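Local coordinates for protein citryl-spermidine/3,4-dihydroxybenzoyl-citryl-spermidine:spermidine ligase (Bacillus anthracis, PDB 3TO3) that catalyses the ATP-dependent condensation of spermidine with citryl-spermidine intermediates, a ligase step in the biosynthesis of the siderophore petrobactin, at residues K266-L271 with V353-N358; E252-S257 with Y363-C368; D84-R89 with K94-S99; R24-R29 with P165-R170; I444-H447 with V453-A456. All coordinates share one frame; numbering follows the deposited sequence.

Contact 1: K266-L271 with V353-N358; sequences KGIIYL and VMYDTN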
# COMPACT_ATOMS: atom_id res chain seq x y z
N LYS B 266 -23.57 -13.15 1.70
CA LYS B 266 -23.79 -13.88 0.45
C LYS B 266 -24.12 -12.99 -0.73
O LYS B 266 -24.67 -13.46 -1.72
CB LYS B 266 -24.91 -14.91 0.64
CG LYS B 266 -24.84 -15.66 1.96
CD LYS B 266 -24.60 -17.15 1.77
CE LYS B 266 -23.13 -17.54 1.89
NZ LYS B 266 -22.67 -17.64 3.33
N GLY B 267 -23.73 -11.73 -0.66
CA GLY B 267 -23.66 -10.87 -1.83
C GLY B 267 -22.66 -11.45 -2.83
O GLY B 267 -22.80 -11.26 -4.05
N ILE B 268 -21.65 -12.14 -2.30
CA ILE B 268 -20.59 -12.76 -3.07
C ILE B 268 -20.35 -14.18 -2.55
O ILE B 268 -20.28 -14.42 -1.34
CB ILE B 268 -19.29 -11.99 -2.92
CG1 ILE B 268 -19.26 -10.80 -3.85
CG2 ILE B 268 -18.13 -12.83 -3.31
CD1 ILE B 268 -18.03 -9.96 -3.55
N ILE B 269 -20.25 -15.14 -3.44
CA ILE B 269 -20.06 -16.51 -3.00
C ILE B 269 -18.96 -17.14 -3.84
O ILE B 269 -18.99 -17.08 -5.07
CB ILE B 269 -21.33 -17.37 -3.16
CG1 ILE B 269 -22.52 -16.76 -2.42
CG2 ILE B 269 -21.08 -18.79 -2.69
CD1 ILE B 269 -23.87 -17.43 -2.72
N TYR B 270 -17.99 -17.74 -3.15
CA TYR B 270 -16.88 -18.38 -3.81
C TYR B 270 -17.34 -19.72 -4.38
O TYR B 270 -17.91 -20.54 -3.67
CB TYR B 270 -15.73 -18.57 -2.81
CG TYR B 270 -14.67 -19.52 -3.31
CD1 TYR B 270 -13.68 -19.11 -4.18
CD2 TYR B 270 -14.67 -20.85 -2.91
CE1 TYR B 270 -12.71 -20.03 -4.66
CE2 TYR B 270 -13.72 -21.76 -3.38
CZ TYR B 270 -12.74 -21.34 -4.25
OH TYR B 270 -11.81 -22.25 -4.71
N LEU B 271 -17.08 -19.95 -5.66
CA LEU B 271 -17.42 -21.22 -6.30
C LEU B 271 -16.18 -22.13 -6.47
O LEU B 271 -16.17 -23.26 -5.97
CB LEU B 271 -18.16 -20.99 -7.62
CG LEU B 271 -19.37 -20.10 -7.36
CD1 LEU B 271 -19.98 -19.54 -8.68
CD2 LEU B 271 -20.39 -20.89 -6.54
N VAL B 353 -19.38 -8.24 -17.41
CA VAL B 353 -20.19 -8.41 -16.22
C VAL B 353 -19.43 -7.78 -15.08
O VAL B 353 -18.21 -7.71 -15.12
CB VAL B 353 -20.41 -9.90 -15.92
CG1 VAL B 353 -19.09 -10.55 -15.52
CG2 VAL B 353 -21.47 -10.07 -14.84
N MSE B 354 -20.15 -7.33 -14.06
CA MSE B 354 -19.50 -6.71 -12.91
C MSE B 354 -20.36 -6.71 -11.63
O MSE B 354 -21.58 -6.86 -11.65
CB MSE B 354 -19.19 -5.28 -13.24
CG MSE B 354 -20.46 -4.49 -13.14
SE MSE B 354 -20.24 -2.73 -13.83
CE MSE B 354 -21.33 -2.91 -15.45
N TYR B 355 -19.68 -6.52 -10.51
CA TYR B 355 -20.33 -6.39 -9.22
C TYR B 355 -19.86 -5.05 -8.68
O TYR B 355 -18.68 -4.86 -8.46
CB TYR B 355 -19.88 -7.51 -8.31
CG TYR B 355 -20.48 -7.50 -6.93
CD1 TYR B 355 -21.67 -8.17 -6.67
CD2 TYR B 355 -19.85 -6.85 -5.87
CE1 TYR B 355 -22.23 -8.19 -5.39
CE2 TYR B 355 -20.38 -6.88 -4.59
CZ TYR B 355 -21.57 -7.54 -4.35
OH TYR B 355 -22.10 -7.57 -3.08
N ASP B 356 -20.79 -4.11 -8.53
CA ASP B 356 -20.45 -2.71 -8.28
C ASP B 356 -21.36 -2.19 -7.20
O ASP B 356 -22.56 -2.19 -7.36
CB ASP B 356 -20.63 -1.86 -9.54
CG ASP B 356 -20.46 -0.35 -9.29
OD1 ASP B 356 -21.13 0.48 -9.96
OD2 ASP B 356 -19.63 0.01 -8.41
N THR B 357 -20.77 -1.70 -6.12
CA THR B 357 -21.52 -1.11 -5.03
C THR B 357 -21.18 0.37 -4.87
O THR B 357 -20.43 0.95 -5.66
CB THR B 357 -21.22 -1.83 -3.71
OG1 THR B 357 -19.83 -1.70 -3.39
CG2 THR B 357 -21.57 -3.30 -3.85
N ASN B 358 -21.77 0.98 -3.86
CA ASN B 358 -21.42 2.33 -3.46
C ASN B 358 -19.92 2.52 -3.28
O ASN B 358 -19.33 3.41 -3.90
CB ASN B 358 -22.12 2.68 -2.13
CG ASN B 358 -23.51 3.26 -2.32
OD1 ASN B 358 -23.80 3.90 -3.34
ND2 ASN B 358 -24.38 3.05 -1.33
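One face of the Tyr355 ring takes the side chain of Ile268, whose CG1 stands 4.1 Å from the ring centroid and only 14° off the ring normal, a CH-pi contact displaced toward the rim on the CZ and CE2 side. The terminal methyl continues over the same part of the ring, with Ile268 CD1 4.0 Å from Tyr355 CE2. Gly267 O comes in obliquely from the same side as Ile268, 3.4 Å from Tyr355 CE1. A fully trans chi1 (-180°) sends the tyrosine ring out of its strand toward the start of strand 268-273. The phenol oxygen is held by Asp262 OD1, so the polar end of the ring is satisfied inside a buried contact. The backbones of Ile268 and Asp262 are hydrogen-bonded, which ties the residue under the ring to the one at its tip. The tyrosine thus bridges two sheets: it leaves the last residue of strand 345-355, in the large mixed sheet, and meets strand 268-273, an outer strand of the three-stranded antiparallel sheet, also touching Ala196 of strand 192-197 and Ile244 of strand 241-246.

Contact 2: E252-S257 with Y363-C368; sequences ENFIIS and YGSLGC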
# COMPACT_ATOMS: atom_id res chain seq x y z
N GLU B 252 -7.44 -13.05 -3.68
CA GLU B 252 -6.81 -13.27 -2.39
C GLU B 252 -6.25 -12.03 -1.72
O GLU B 252 -6.05 -12.03 -0.51
CB GLU B 252 -5.66 -14.27 -2.54
CG GLU B 252 -6.10 -15.68 -2.75
CD GLU B 252 -4.91 -16.61 -2.76
OE1 GLU B 252 -4.27 -16.72 -3.83
OE2 GLU B 252 -4.59 -17.21 -1.70
N ASN B 253 -5.80 -11.06 -2.50
CA ASN B 253 -5.21 -9.87 -1.90
C ASN B 253 -6.09 -8.66 -1.79
O ASN B 253 -5.72 -7.67 -1.16
CB ASN B 253 -3.87 -9.56 -2.55
CG ASN B 253 -2.96 -10.76 -2.53
OD1 ASN B 253 -2.52 -11.18 -1.46
ND2 ASN B 253 -2.73 -11.36 -3.69
N PHE B 254 -7.25 -8.74 -2.43
CA PHE B 254 -8.13 -7.60 -2.47
C PHE B 254 -9.61 -7.87 -2.14
O PHE B 254 -10.18 -7.27 -1.22
CB PHE B 254 -7.91 -6.72 -3.71
CG PHE B 254 -8.48 -5.35 -3.56
CD1 PHE B 254 -7.78 -4.37 -2.89
CD2 PHE B 254 -9.76 -5.06 -4.04
CE1 PHE B 254 -8.31 -3.09 -2.72
CE2 PHE B 254 -10.31 -3.80 -3.87
CZ PHE B 254 -9.58 -2.81 -3.22
N ILE B 255 -10.25 -8.72 -2.95
CA ILE B 255 -11.65 -9.06 -2.73
C ILE B 255 -11.91 -9.66 -1.33
O ILE B 255 -12.72 -9.13 -0.58
CB ILE B 255 -12.22 -10.03 -3.79
CG1 ILE B 255 -11.84 -9.60 -5.19
CG2 ILE B 255 -13.74 -10.05 -3.68
CD1 ILE B 255 -12.28 -8.20 -5.51
N ILE B 256 -11.21 -10.73 -0.99
CA ILE B 256 -11.47 -11.40 0.28
C ILE B 256 -11.35 -10.44 1.44
O ILE B 256 -12.15 -10.48 2.38
CB ILE B 256 -10.50 -12.56 0.54
CG1 ILE B 256 -10.77 -13.71 -0.41
CG2 ILE B 256 -10.71 -13.13 1.92
CD1 ILE B 256 -10.18 -15.01 0.05
N SER B 257 -10.33 -9.58 1.41
CA SER B 257 -10.11 -8.73 2.56
C SER B 257 -11.00 -7.49 2.55
O SER B 257 -11.31 -6.98 3.62
CB SER B 257 -8.64 -8.33 2.68
OG SER B 257 -8.22 -7.67 1.51
N TYR B 363 -14.19 0.68 -5.79
CA TYR B 363 -14.66 1.12 -7.08
C TYR B 363 -13.85 0.49 -8.22
O TYR B 363 -12.63 0.69 -8.30
CB TYR B 363 -14.51 2.64 -7.16
CG TYR B 363 -15.22 3.28 -8.34
CD1 TYR B 363 -16.60 3.14 -8.52
CD2 TYR B 363 -14.51 4.07 -9.26
CE1 TYR B 363 -17.24 3.74 -9.59
CE2 TYR B 363 -15.16 4.68 -10.32
CZ TYR B 363 -16.52 4.51 -10.48
OH TYR B 363 -17.17 5.10 -11.53
N GLY B 364 -14.54 -0.21 -9.13
CA GLY B 364 -13.91 -0.88 -10.25
C GLY B 364 -13.19 -2.19 -10.00
O GLY B 364 -12.53 -2.75 -10.90
N SER B 365 -13.32 -2.68 -8.78
CA SER B 365 -12.50 -3.78 -8.31
C SER B 365 -12.95 -5.17 -8.67
O SER B 365 -12.20 -6.12 -8.48
CB SER B 365 -12.35 -3.68 -6.79
OG SER B 365 -11.45 -2.63 -6.48
N LEU B 366 -14.21 -5.34 -9.07
CA LEU B 366 -14.63 -6.66 -9.50
C LEU B 366 -15.41 -6.59 -10.82
O LEU B 366 -16.62 -6.44 -10.82
CB LEU B 366 -15.54 -7.16 -8.38
CG LEU B 366 -15.88 -8.62 -8.26
CD1 LEU B 366 -14.63 -9.41 -8.37
CD2 LEU B 366 -16.49 -8.74 -6.90
N GLY B 367 -14.78 -6.95 -11.90
CA GLY B 367 -15.38 -6.71 -13.18
C GLY B 367 -14.69 -7.58 -14.17
O GLY B 367 -13.55 -7.94 -13.97
N CYS B 368 -15.37 -7.89 -15.26
CA CYS B 368 -14.80 -8.72 -16.30
C CYS B 368 -15.29 -8.31 -17.68
O CYS B 368 -16.48 -8.08 -17.87
CB CYS B 368 -15.16 -10.18 -16.01
SG CYS B 368 -14.61 -11.34 -17.29
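Ser365 and Phe254 make the close part of this contact: Ser365 OG comes within 3.1 Å of Phe254 CE2, and Ser365 CB follows at 3.6 Å from the same ring carbon. The serine hydroxyl approaches the ring obliquely and finds its polar partner elsewhere, in Asn303 OD1 of strand 297-306, a strand that Phe254 touches as well. Phe254 leaves the helix near a wider pi-type turn at 252-255, its ring directed toward the turn at 363-366. The packing is sparser beside it. Ile255 presents a single atom, CD1, which rests 3.6 Å from Ser365 O and 3.9 Å from Leu366 CD1; the isoleucine and leucine side chains cross at about a right angle and meet only through these two methyls. The polar partner of Ser365 O is Gln250 NE2, earlier on the same helix. Glu252, Asn253, Ile256 and Ser257 have no part in the packing against 363-368 and face the second subunit: Ser257 OG bonds Gln174 NE2 of that subunit, while Glu252 makes weak polar contacts with its Tyr175 and Arg176. The side chains of Ser365 and the ATP-binding Arg311 are about 9 Å apart. Helix 248-258 therefore lies between the second subunit and the large mixed sheet, a helix-on-sheet packing against the turn that enters strand 367-371, near the ATP site.

Contact 3: D84-R89 with K94-S99; sequences DSLIVR and KQEIQS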
# COMPACT_ATOMS: atom_id res chain seq x y z
N ASP B 84 22.05 10.35 -25.17
CA ASP B 84 22.98 9.35 -25.68
C ASP B 84 24.11 8.93 -24.72
O ASP B 84 24.89 8.03 -25.04
CB ASP B 84 23.59 9.83 -27.00
CG ASP B 84 22.52 10.22 -28.03
OD1 ASP B 84 21.55 9.44 -28.20
OD2 ASP B 84 22.63 11.30 -28.67
N SER B 85 24.22 9.58 -23.56
CA SER B 85 25.38 9.34 -22.71
C SER B 85 24.90 9.16 -21.30
O SER B 85 23.82 9.62 -20.98
CB SER B 85 26.37 10.52 -22.76
OG SER B 85 25.99 11.56 -21.86
N LEU B 86 25.72 8.55 -20.45
CA LEU B 86 25.37 8.38 -19.05
C LEU B 86 25.10 9.74 -18.38
O LEU B 86 25.62 10.77 -18.79
CB LEU B 86 26.53 7.71 -18.32
CG LEU B 86 26.86 6.25 -18.68
CD1 LEU B 86 28.04 5.77 -17.80
CD2 LEU B 86 25.65 5.36 -18.48
N ILE B 87 24.26 9.73 -17.35
CA ILE B 87 23.99 10.94 -16.62
C ILE B 87 24.91 11.08 -15.42
O ILE B 87 24.90 10.24 -14.50
CB ILE B 87 22.51 11.00 -16.24
CG1 ILE B 87 21.68 11.20 -17.53
CG2 ILE B 87 22.26 12.13 -15.24
CD1 ILE B 87 20.53 10.35 -17.59
N VAL B 88 25.72 12.14 -15.46
CA VAL B 88 26.82 12.35 -14.53
C VAL B 88 26.54 13.50 -13.58
O VAL B 88 26.11 14.59 -13.99
CB VAL B 88 28.12 12.68 -15.29
CG1 VAL B 88 29.25 12.88 -14.32
CG2 VAL B 88 28.44 11.56 -16.26
N ARG B 89 26.78 13.26 -12.30
CA ARG B 89 26.64 14.28 -11.28
C ARG B 89 27.97 15.01 -11.06
O ARG B 89 28.97 14.40 -10.69
CB ARG B 89 26.17 13.67 -9.97
CG ARG B 89 25.92 14.67 -8.84
CD ARG B 89 25.45 13.91 -7.63
NE ARG B 89 25.00 14.74 -6.51
CZ ARG B 89 25.80 15.21 -5.56
NH1 ARG B 89 27.12 14.98 -5.61
NH2 ARG B 89 25.29 15.92 -4.57
N LYS B 94 33.36 14.08 -10.73
CA LYS B 94 32.31 13.67 -11.63
C LYS B 94 32.00 12.21 -11.32
O LYS B 94 32.91 11.41 -11.12
CB LYS B 94 32.79 13.83 -13.06
CG LYS B 94 32.90 15.26 -13.51
CD LYS B 94 33.16 15.34 -15.02
CE LYS B 94 32.61 16.64 -15.62
NZ LYS B 94 32.84 16.76 -17.10
N GLN B 95 30.72 11.88 -11.21
CA GLN B 95 30.34 10.49 -11.03
C GLN B 95 28.99 10.18 -11.67
O GLN B 95 28.04 10.95 -11.57
CB GLN B 95 30.33 10.13 -9.54
CG GLN B 95 30.02 8.65 -9.27
CD GLN B 95 29.99 8.31 -7.79
OE1 GLN B 95 30.22 9.17 -6.93
NE2 GLN B 95 29.69 7.05 -7.47
N GLU B 96 28.90 9.02 -12.30
CA GLU B 96 27.64 8.58 -12.85
C GLU B 96 26.65 8.49 -11.70
O GLU B 96 26.99 7.95 -10.63
CB GLU B 96 27.80 7.22 -13.50
CG GLU B 96 26.47 6.55 -13.89
CD GLU B 96 26.64 5.11 -14.42
OE1 GLU B 96 25.59 4.52 -14.72
OE2 GLU B 96 27.80 4.59 -14.53
N ILE B 97 25.43 8.97 -11.90
CA ILE B 97 24.45 8.97 -10.82
C ILE B 97 23.96 7.55 -10.50
O ILE B 97 23.64 6.78 -11.39
CB ILE B 97 23.28 9.92 -11.09
CG1 ILE B 97 22.31 9.88 -9.91
CG2 ILE B 97 22.59 9.56 -12.35
CD1 ILE B 97 23.00 10.25 -8.53
N GLN B 98 24.05 7.16 -9.23
CA GLN B 98 23.55 5.87 -8.74
C GLN B 98 22.16 5.84 -8.10
O GLN B 98 21.58 4.77 -7.90
CB GLN B 98 24.53 5.34 -7.71
CG GLN B 98 25.94 5.72 -7.99
CD GLN B 98 26.79 4.51 -8.15
OE1 GLN B 98 27.64 4.23 -7.29
NE2 GLN B 98 26.54 3.74 -9.22
N SER B 99 21.61 7.00 -7.80
CA SER B 99 20.39 7.05 -7.04
C SER B 99 19.36 7.90 -7.75
O SER B 99 19.48 9.13 -7.76
CB SER B 99 20.68 7.67 -5.67
OG SER B 99 19.48 7.85 -4.95
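Val88 and Glu96 face each other as a non-hydrogen-bonded pair in a beta hairpin, strands 88-90 and 94-96 running antiparallel. Next to them, Arg89 and Gln95 form the hydrogen-bonded pair: Arg89 N gives to Gln95 O at 2.7 Å, and Gln95 N returns to Arg89 O at 3.1 Å. A third backbone bond, Ile97 N to Ile87 O at 2.9 Å, is almost straight (172°) and extends the ladder past the short strands. Among apolar contacts, Ile87 and Ile97 run alongside each other in the same direction, with their CG2 methyls 3.9 Å apart; helix 18-37 receives them through Val32 and Leu28. On the Val88 and Glu96 face, Val88 CG1 packs on Lys94 CB. The charged ends reach to neighbouring helices: Arg89 forms a salt bridge with Glu106 of helix 100-110, and Glu96 OE1 accepts from both Arg24 and Arg25 of helix 18-37, a pairing that would favour the ionised carboxylate. Glu96 reaches them as an extended chain, its CG turned away from the backbone N (chi1 170°). Leu86 flanks that carboxylate, its CD1 methyl 3.5 Å from Glu96 OE2.

Contact 4: R24-R29 with P165-R170; sequences RRRVLR and PSYKAR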
# COMPACT_ATOMS: atom_id res chain seq x y z
N ARG B 24 18.85 0.44 -14.48
CA ARG B 24 18.96 1.73 -13.80
C ARG B 24 19.28 2.81 -14.84
O ARG B 24 18.67 3.89 -14.86
CB ARG B 24 20.05 1.70 -12.74
CG ARG B 24 20.09 2.94 -11.88
CD ARG B 24 21.38 2.96 -11.11
NE ARG B 24 22.52 3.13 -12.00
CZ ARG B 24 23.76 2.80 -11.66
NH1 ARG B 24 24.01 2.26 -10.47
NH2 ARG B 24 24.74 2.99 -12.53
N ARG B 25 20.23 2.50 -15.71
CA ARG B 25 20.65 3.44 -16.70
C ARG B 25 19.50 3.77 -17.64
O ARG B 25 19.29 4.93 -17.99
CB ARG B 25 21.87 2.91 -17.47
CG ARG B 25 23.15 3.13 -16.71
CD ARG B 25 24.24 2.27 -17.25
NE ARG B 25 25.51 2.56 -16.61
CZ ARG B 25 26.65 1.99 -16.95
NH1 ARG B 25 26.67 1.13 -17.96
NH2 ARG B 25 27.79 2.29 -16.30
N ARG B 26 18.76 2.74 -18.06
CA ARG B 26 17.65 2.94 -18.96
C ARG B 26 16.57 3.83 -18.32
O ARG B 26 16.05 4.76 -18.95
CB ARG B 26 17.05 1.61 -19.41
CG ARG B 26 15.77 1.77 -20.22
CD ARG B 26 15.02 0.46 -20.42
NE ARG B 26 13.69 0.77 -20.92
CZ ARG B 26 12.71 -0.10 -21.14
NH1 ARG B 26 12.91 -1.41 -20.95
NH2 ARG B 26 11.53 0.34 -21.59
N VAL B 27 16.25 3.55 -17.06
CA VAL B 27 15.18 4.27 -16.38
C VAL B 27 15.57 5.72 -16.17
O VAL B 27 14.75 6.61 -16.32
CB VAL B 27 14.78 3.60 -15.05
CG1 VAL B 27 13.92 4.53 -14.22
CG2 VAL B 27 14.02 2.28 -15.32
N LEU B 28 16.84 5.97 -15.84
CA LEU B 28 17.31 7.34 -15.78
C LEU B 28 17.23 8.03 -17.14
O LEU B 28 16.82 9.18 -17.24
CB LEU B 28 18.75 7.39 -15.26
CG LEU B 28 18.87 7.36 -13.75
CD1 LEU B 28 20.35 7.22 -13.39
CD2 LEU B 28 18.32 8.66 -13.23
N ARG B 29 17.61 7.31 -18.20
CA ARG B 29 17.59 7.89 -19.53
C ARG B 29 16.17 8.34 -19.92
O ARG B 29 15.97 9.48 -20.38
CB ARG B 29 18.19 6.91 -20.55
CG ARG B 29 18.08 7.36 -21.99
CD ARG B 29 18.75 6.37 -22.97
NE ARG B 29 18.07 5.07 -23.00
CZ ARG B 29 16.81 4.87 -23.42
NH1 ARG B 29 16.08 5.89 -23.85
NH2 ARG B 29 16.27 3.66 -23.41
N PRO B 165 9.02 6.78 -17.90
CA PRO B 165 10.19 6.33 -17.13
C PRO B 165 9.88 5.25 -16.09
O PRO B 165 10.74 4.39 -15.86
CB PRO B 165 10.74 7.63 -16.52
CG PRO B 165 9.65 8.66 -16.72
CD PRO B 165 8.88 8.24 -17.91
N SER B 166 8.70 5.21 -15.48
CA SER B 166 8.44 3.97 -14.78
C SER B 166 7.42 3.10 -15.55
O SER B 166 6.19 3.23 -15.36
CB SER B 166 7.92 4.29 -13.37
OG SER B 166 6.76 5.08 -13.46
N TYR B 167 7.94 2.13 -16.29
CA TYR B 167 7.16 1.27 -17.17
C TYR B 167 6.80 -0.09 -16.57
O TYR B 167 6.08 -0.87 -17.17
CB TYR B 167 7.97 1.05 -18.47
CG TYR B 167 9.46 0.69 -18.26
CD1 TYR B 167 9.85 -0.62 -18.01
CD2 TYR B 167 10.45 1.67 -18.27
CE1 TYR B 167 11.19 -0.96 -17.81
CE2 TYR B 167 11.80 1.34 -18.08
CZ TYR B 167 12.15 0.02 -17.85
OH TYR B 167 13.46 -0.34 -17.64
N LYS B 168 7.50 -0.42 -15.49
CA LYS B 168 7.33 -1.57 -14.60
C LYS B 168 6.81 -1.50 -13.14
O LYS B 168 7.08 -2.42 -12.37
CB LYS B 168 8.43 -2.62 -14.80
CG LYS B 168 7.86 -3.99 -15.13
CD LYS B 168 8.95 -4.89 -15.70
CE LYS B 168 8.83 -4.99 -17.21
NZ LYS B 168 9.87 -5.87 -17.77
N ALA B 169 6.31 -0.36 -12.68
CA ALA B 169 6.15 -0.16 -11.23
C ALA B 169 5.50 -1.31 -10.49
O ALA B 169 6.05 -1.80 -9.48
CB ALA B 169 5.40 1.12 -10.96
N ARG B 170 4.35 -1.75 -11.00
CA ARG B 170 3.57 -2.81 -10.36
C ARG B 170 3.41 -2.63 -8.85
O ARG B 170 3.69 -3.57 -8.09
CB ARG B 170 4.18 -4.18 -10.64
CG ARG B 170 3.88 -4.73 -12.01
CD ARG B 170 4.81 -5.88 -12.38
NE ARG B 170 4.87 -6.03 -13.83
CZ ARG B 170 5.52 -7.00 -14.48
NH1 ARG B 170 6.19 -7.93 -13.81
NH2 ARG B 170 5.51 -7.01 -15.80
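Helix 18-37 brings Val27 to within 5.5 Å of Pro165, CA to CA, where the irregular segment 165-170 passes its side. The principal contact is a stack: the guanidinium of Arg26 lies flat on the Tyr167 ring, with centres 3.7 Å apart and planes at 12°. Arg26 CZ sits 25° off the ring normal, a cation-pi geometry, and Tyr167 CZ lies over the middle of the guanidinium while NH2 is over the middle of the ring. The two side chains come from opposite directions, so the aliphatic part of the arginine passes the phenol end, with Arg26 CD 3.3 Å from Tyr167 OH. An extended Arg26 chain carries the group there, and bonds that include NE to Gln30 OE1 on the same helix and NH1 to the Asp159 carbonyl hold it in place. A chi1 of 47°, with CG tucked over its own backbone, turns the Tyr167 ring toward the helix; its hydroxyl has its main polar partner in Asp132. Val27 packs beside the stack, CG2 at 3.7 Å from Tyr167 CE2, while its other methyl, CG1, meets Pro165 O at 3.6 Å. The Tyr167 side chain is about 5 Å from the bound ATP, so the contact borders the nucleotide pocket. Helix 115-138 closes over Val27 through Thr128 and Ile129, Pro165 leans on Leu31 and Ser34 of helix 18-37, and the loop between helices 150-156 and 175-181 is thereby packed against helices 18-37 and 115-138.

Contact 5: I444-H447 with V453-A456; sequences ILVH and VRIA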
# COMPACT_ATOMS: atom_id res chain seq x y z
N ILE B 444 -2.28 -4.98 -33.29
CA ILE B 444 -1.63 -6.24 -33.59
C ILE B 444 -1.38 -6.33 -35.08
O ILE B 444 -2.31 -6.26 -35.86
CB ILE B 444 -2.51 -7.41 -33.12
CG1 ILE B 444 -2.74 -7.28 -31.61
CG2 ILE B 444 -1.84 -8.73 -33.47
CD1 ILE B 444 -3.56 -8.37 -31.01
N LEU B 445 -0.11 -6.48 -35.48
CA LEU B 445 0.16 -6.68 -36.91
C LEU B 445 -0.02 -8.13 -37.28
O LEU B 445 0.56 -9.01 -36.65
CB LEU B 445 1.57 -6.24 -37.30
CG LEU B 445 1.93 -6.46 -38.78
CD1 LEU B 445 1.17 -5.49 -39.67
CD2 LEU B 445 3.44 -6.26 -38.97
N VAL B 446 -0.87 -8.39 -38.27
CA VAL B 446 -0.96 -9.71 -38.85
C VAL B 446 -0.05 -9.76 -40.08
O VAL B 446 -0.07 -8.86 -40.92
CB VAL B 446 -2.38 -10.04 -39.26
CG1 VAL B 446 -2.44 -11.45 -39.88
CG2 VAL B 446 -3.28 -9.95 -38.06
N HIS B 447 0.78 -10.80 -40.17
CA HIS B 447 1.81 -10.82 -41.19
C HIS B 447 1.96 -12.23 -41.76
O HIS B 447 1.49 -13.21 -41.16
CB HIS B 447 3.14 -10.35 -40.61
CG HIS B 447 3.72 -11.30 -39.60
ND1 HIS B 447 4.43 -12.43 -39.97
CD2 HIS B 447 3.69 -11.30 -38.25
CE1 HIS B 447 4.80 -13.09 -38.88
NE2 HIS B 447 4.36 -12.43 -37.83
N VAL B 453 0.29 -7.89 -43.63
CA VAL B 453 -0.97 -8.26 -44.26
C VAL B 453 -2.12 -7.32 -43.89
O VAL B 453 -2.77 -6.73 -44.77
CB VAL B 453 -1.34 -9.74 -44.01
CG1 VAL B 453 -2.67 -10.08 -44.68
CG2 VAL B 453 -0.24 -10.65 -44.55
N ARG B 454 -2.42 -7.24 -42.59
CA ARG B 454 -3.57 -6.51 -42.10
C ARG B 454 -3.37 -6.18 -40.61
O ARG B 454 -2.44 -6.69 -39.97
CB ARG B 454 -4.86 -7.31 -42.35
CG ARG B 454 -4.92 -8.63 -41.58
CD ARG B 454 -5.66 -9.70 -42.34
NE ARG B 454 -7.10 -9.64 -42.15
CZ ARG B 454 -7.85 -10.67 -41.78
NH1 ARG B 454 -7.30 -11.86 -41.55
NH2 ARG B 454 -9.15 -10.51 -41.64
N ILE B 455 -4.20 -5.27 -40.08
CA ILE B 455 -4.13 -4.84 -38.69
C ILE B 455 -5.32 -5.33 -37.82
O ILE B 455 -6.46 -5.43 -38.28
CB ILE B 455 -4.01 -3.31 -38.61
CG1 ILE B 455 -3.33 -2.92 -37.31
CG2 ILE B 455 -5.36 -2.64 -38.76
CD1 ILE B 455 -1.96 -3.57 -37.17
N ALA B 456 -5.05 -5.64 -36.56
CA ALA B 456 -6.11 -6.03 -35.64
C ALA B 456 -6.07 -5.06 -34.50
O ALA B 456 -5.00 -4.71 -34.04
CB ALA B 456 -5.90 -7.43 -35.13
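Arg454 lies alongside Val446 across a beta hairpin, the two side chains leaving the same face of the sheet. From its CB, a chi1 of 65° places CG 3.7 Å from Val446 CB and 4.1 Å from each of the valine methyls. Beyond CG the chain bends at both chi2 and chi3, taking CD away from Val446; NE then bonds the carbonyl O of Arg343, NH1 has weaker interactions with Glu382 and Tyr377 O, and NH2 is hydrogen-bonded too, outside the two segments. The backbone beneath is antiparallel, with strand directions 156° apart. Ile444 and Ala456 exchange two bonds, Ile444 N to Ala456 O, 2.8 Å, and Ala456 N to Ile444 O, 2.9 Å, and their CB atoms touch on the same face as Arg454. Val446 N donates to Arg454 O, but Val446 O faces two donors: Val453 N at 2.9 Å and, weakly, Arg454 N. Val453 and Arg454 opposite the one Val446 make a classic beta bulge. On the other face Leu445 and Ile455 turn toward Leu417 and Ala421 of helix 410-432. Strands 383-386 and 345-355 extend the sheet. The chemistry is that of a largely buried hairpin: backbone polar groups pair with each other, apolar side chains occupy both faces, and the one guanidinium is carried out to carbonyl oxygens and a weak, long ion pair with Glu382, which probably ease the cost of its charge.

From the N terminus, helix 18-37 opens contact 4, which closes only at 165-170; nested inside that long loop is contact 3, a local hairpin whose Glu96 pairs with Arg24 and Arg25 of contact 4, so the N-terminal sheet, its helix and the loop beside ATP form one touching group. Further along, helix 248-258 opens contact 2, and contact 1 (266-271 with 353-358) nests inside it before 363-368 closes it. These two join through neighbouring strands 345-355 and 367-371. Contact 5 follows in series as another short hairpin; its strand 451-457 runs parallel beside 345-355, linking the C-terminal part to the same mixed sheet. No loops cross.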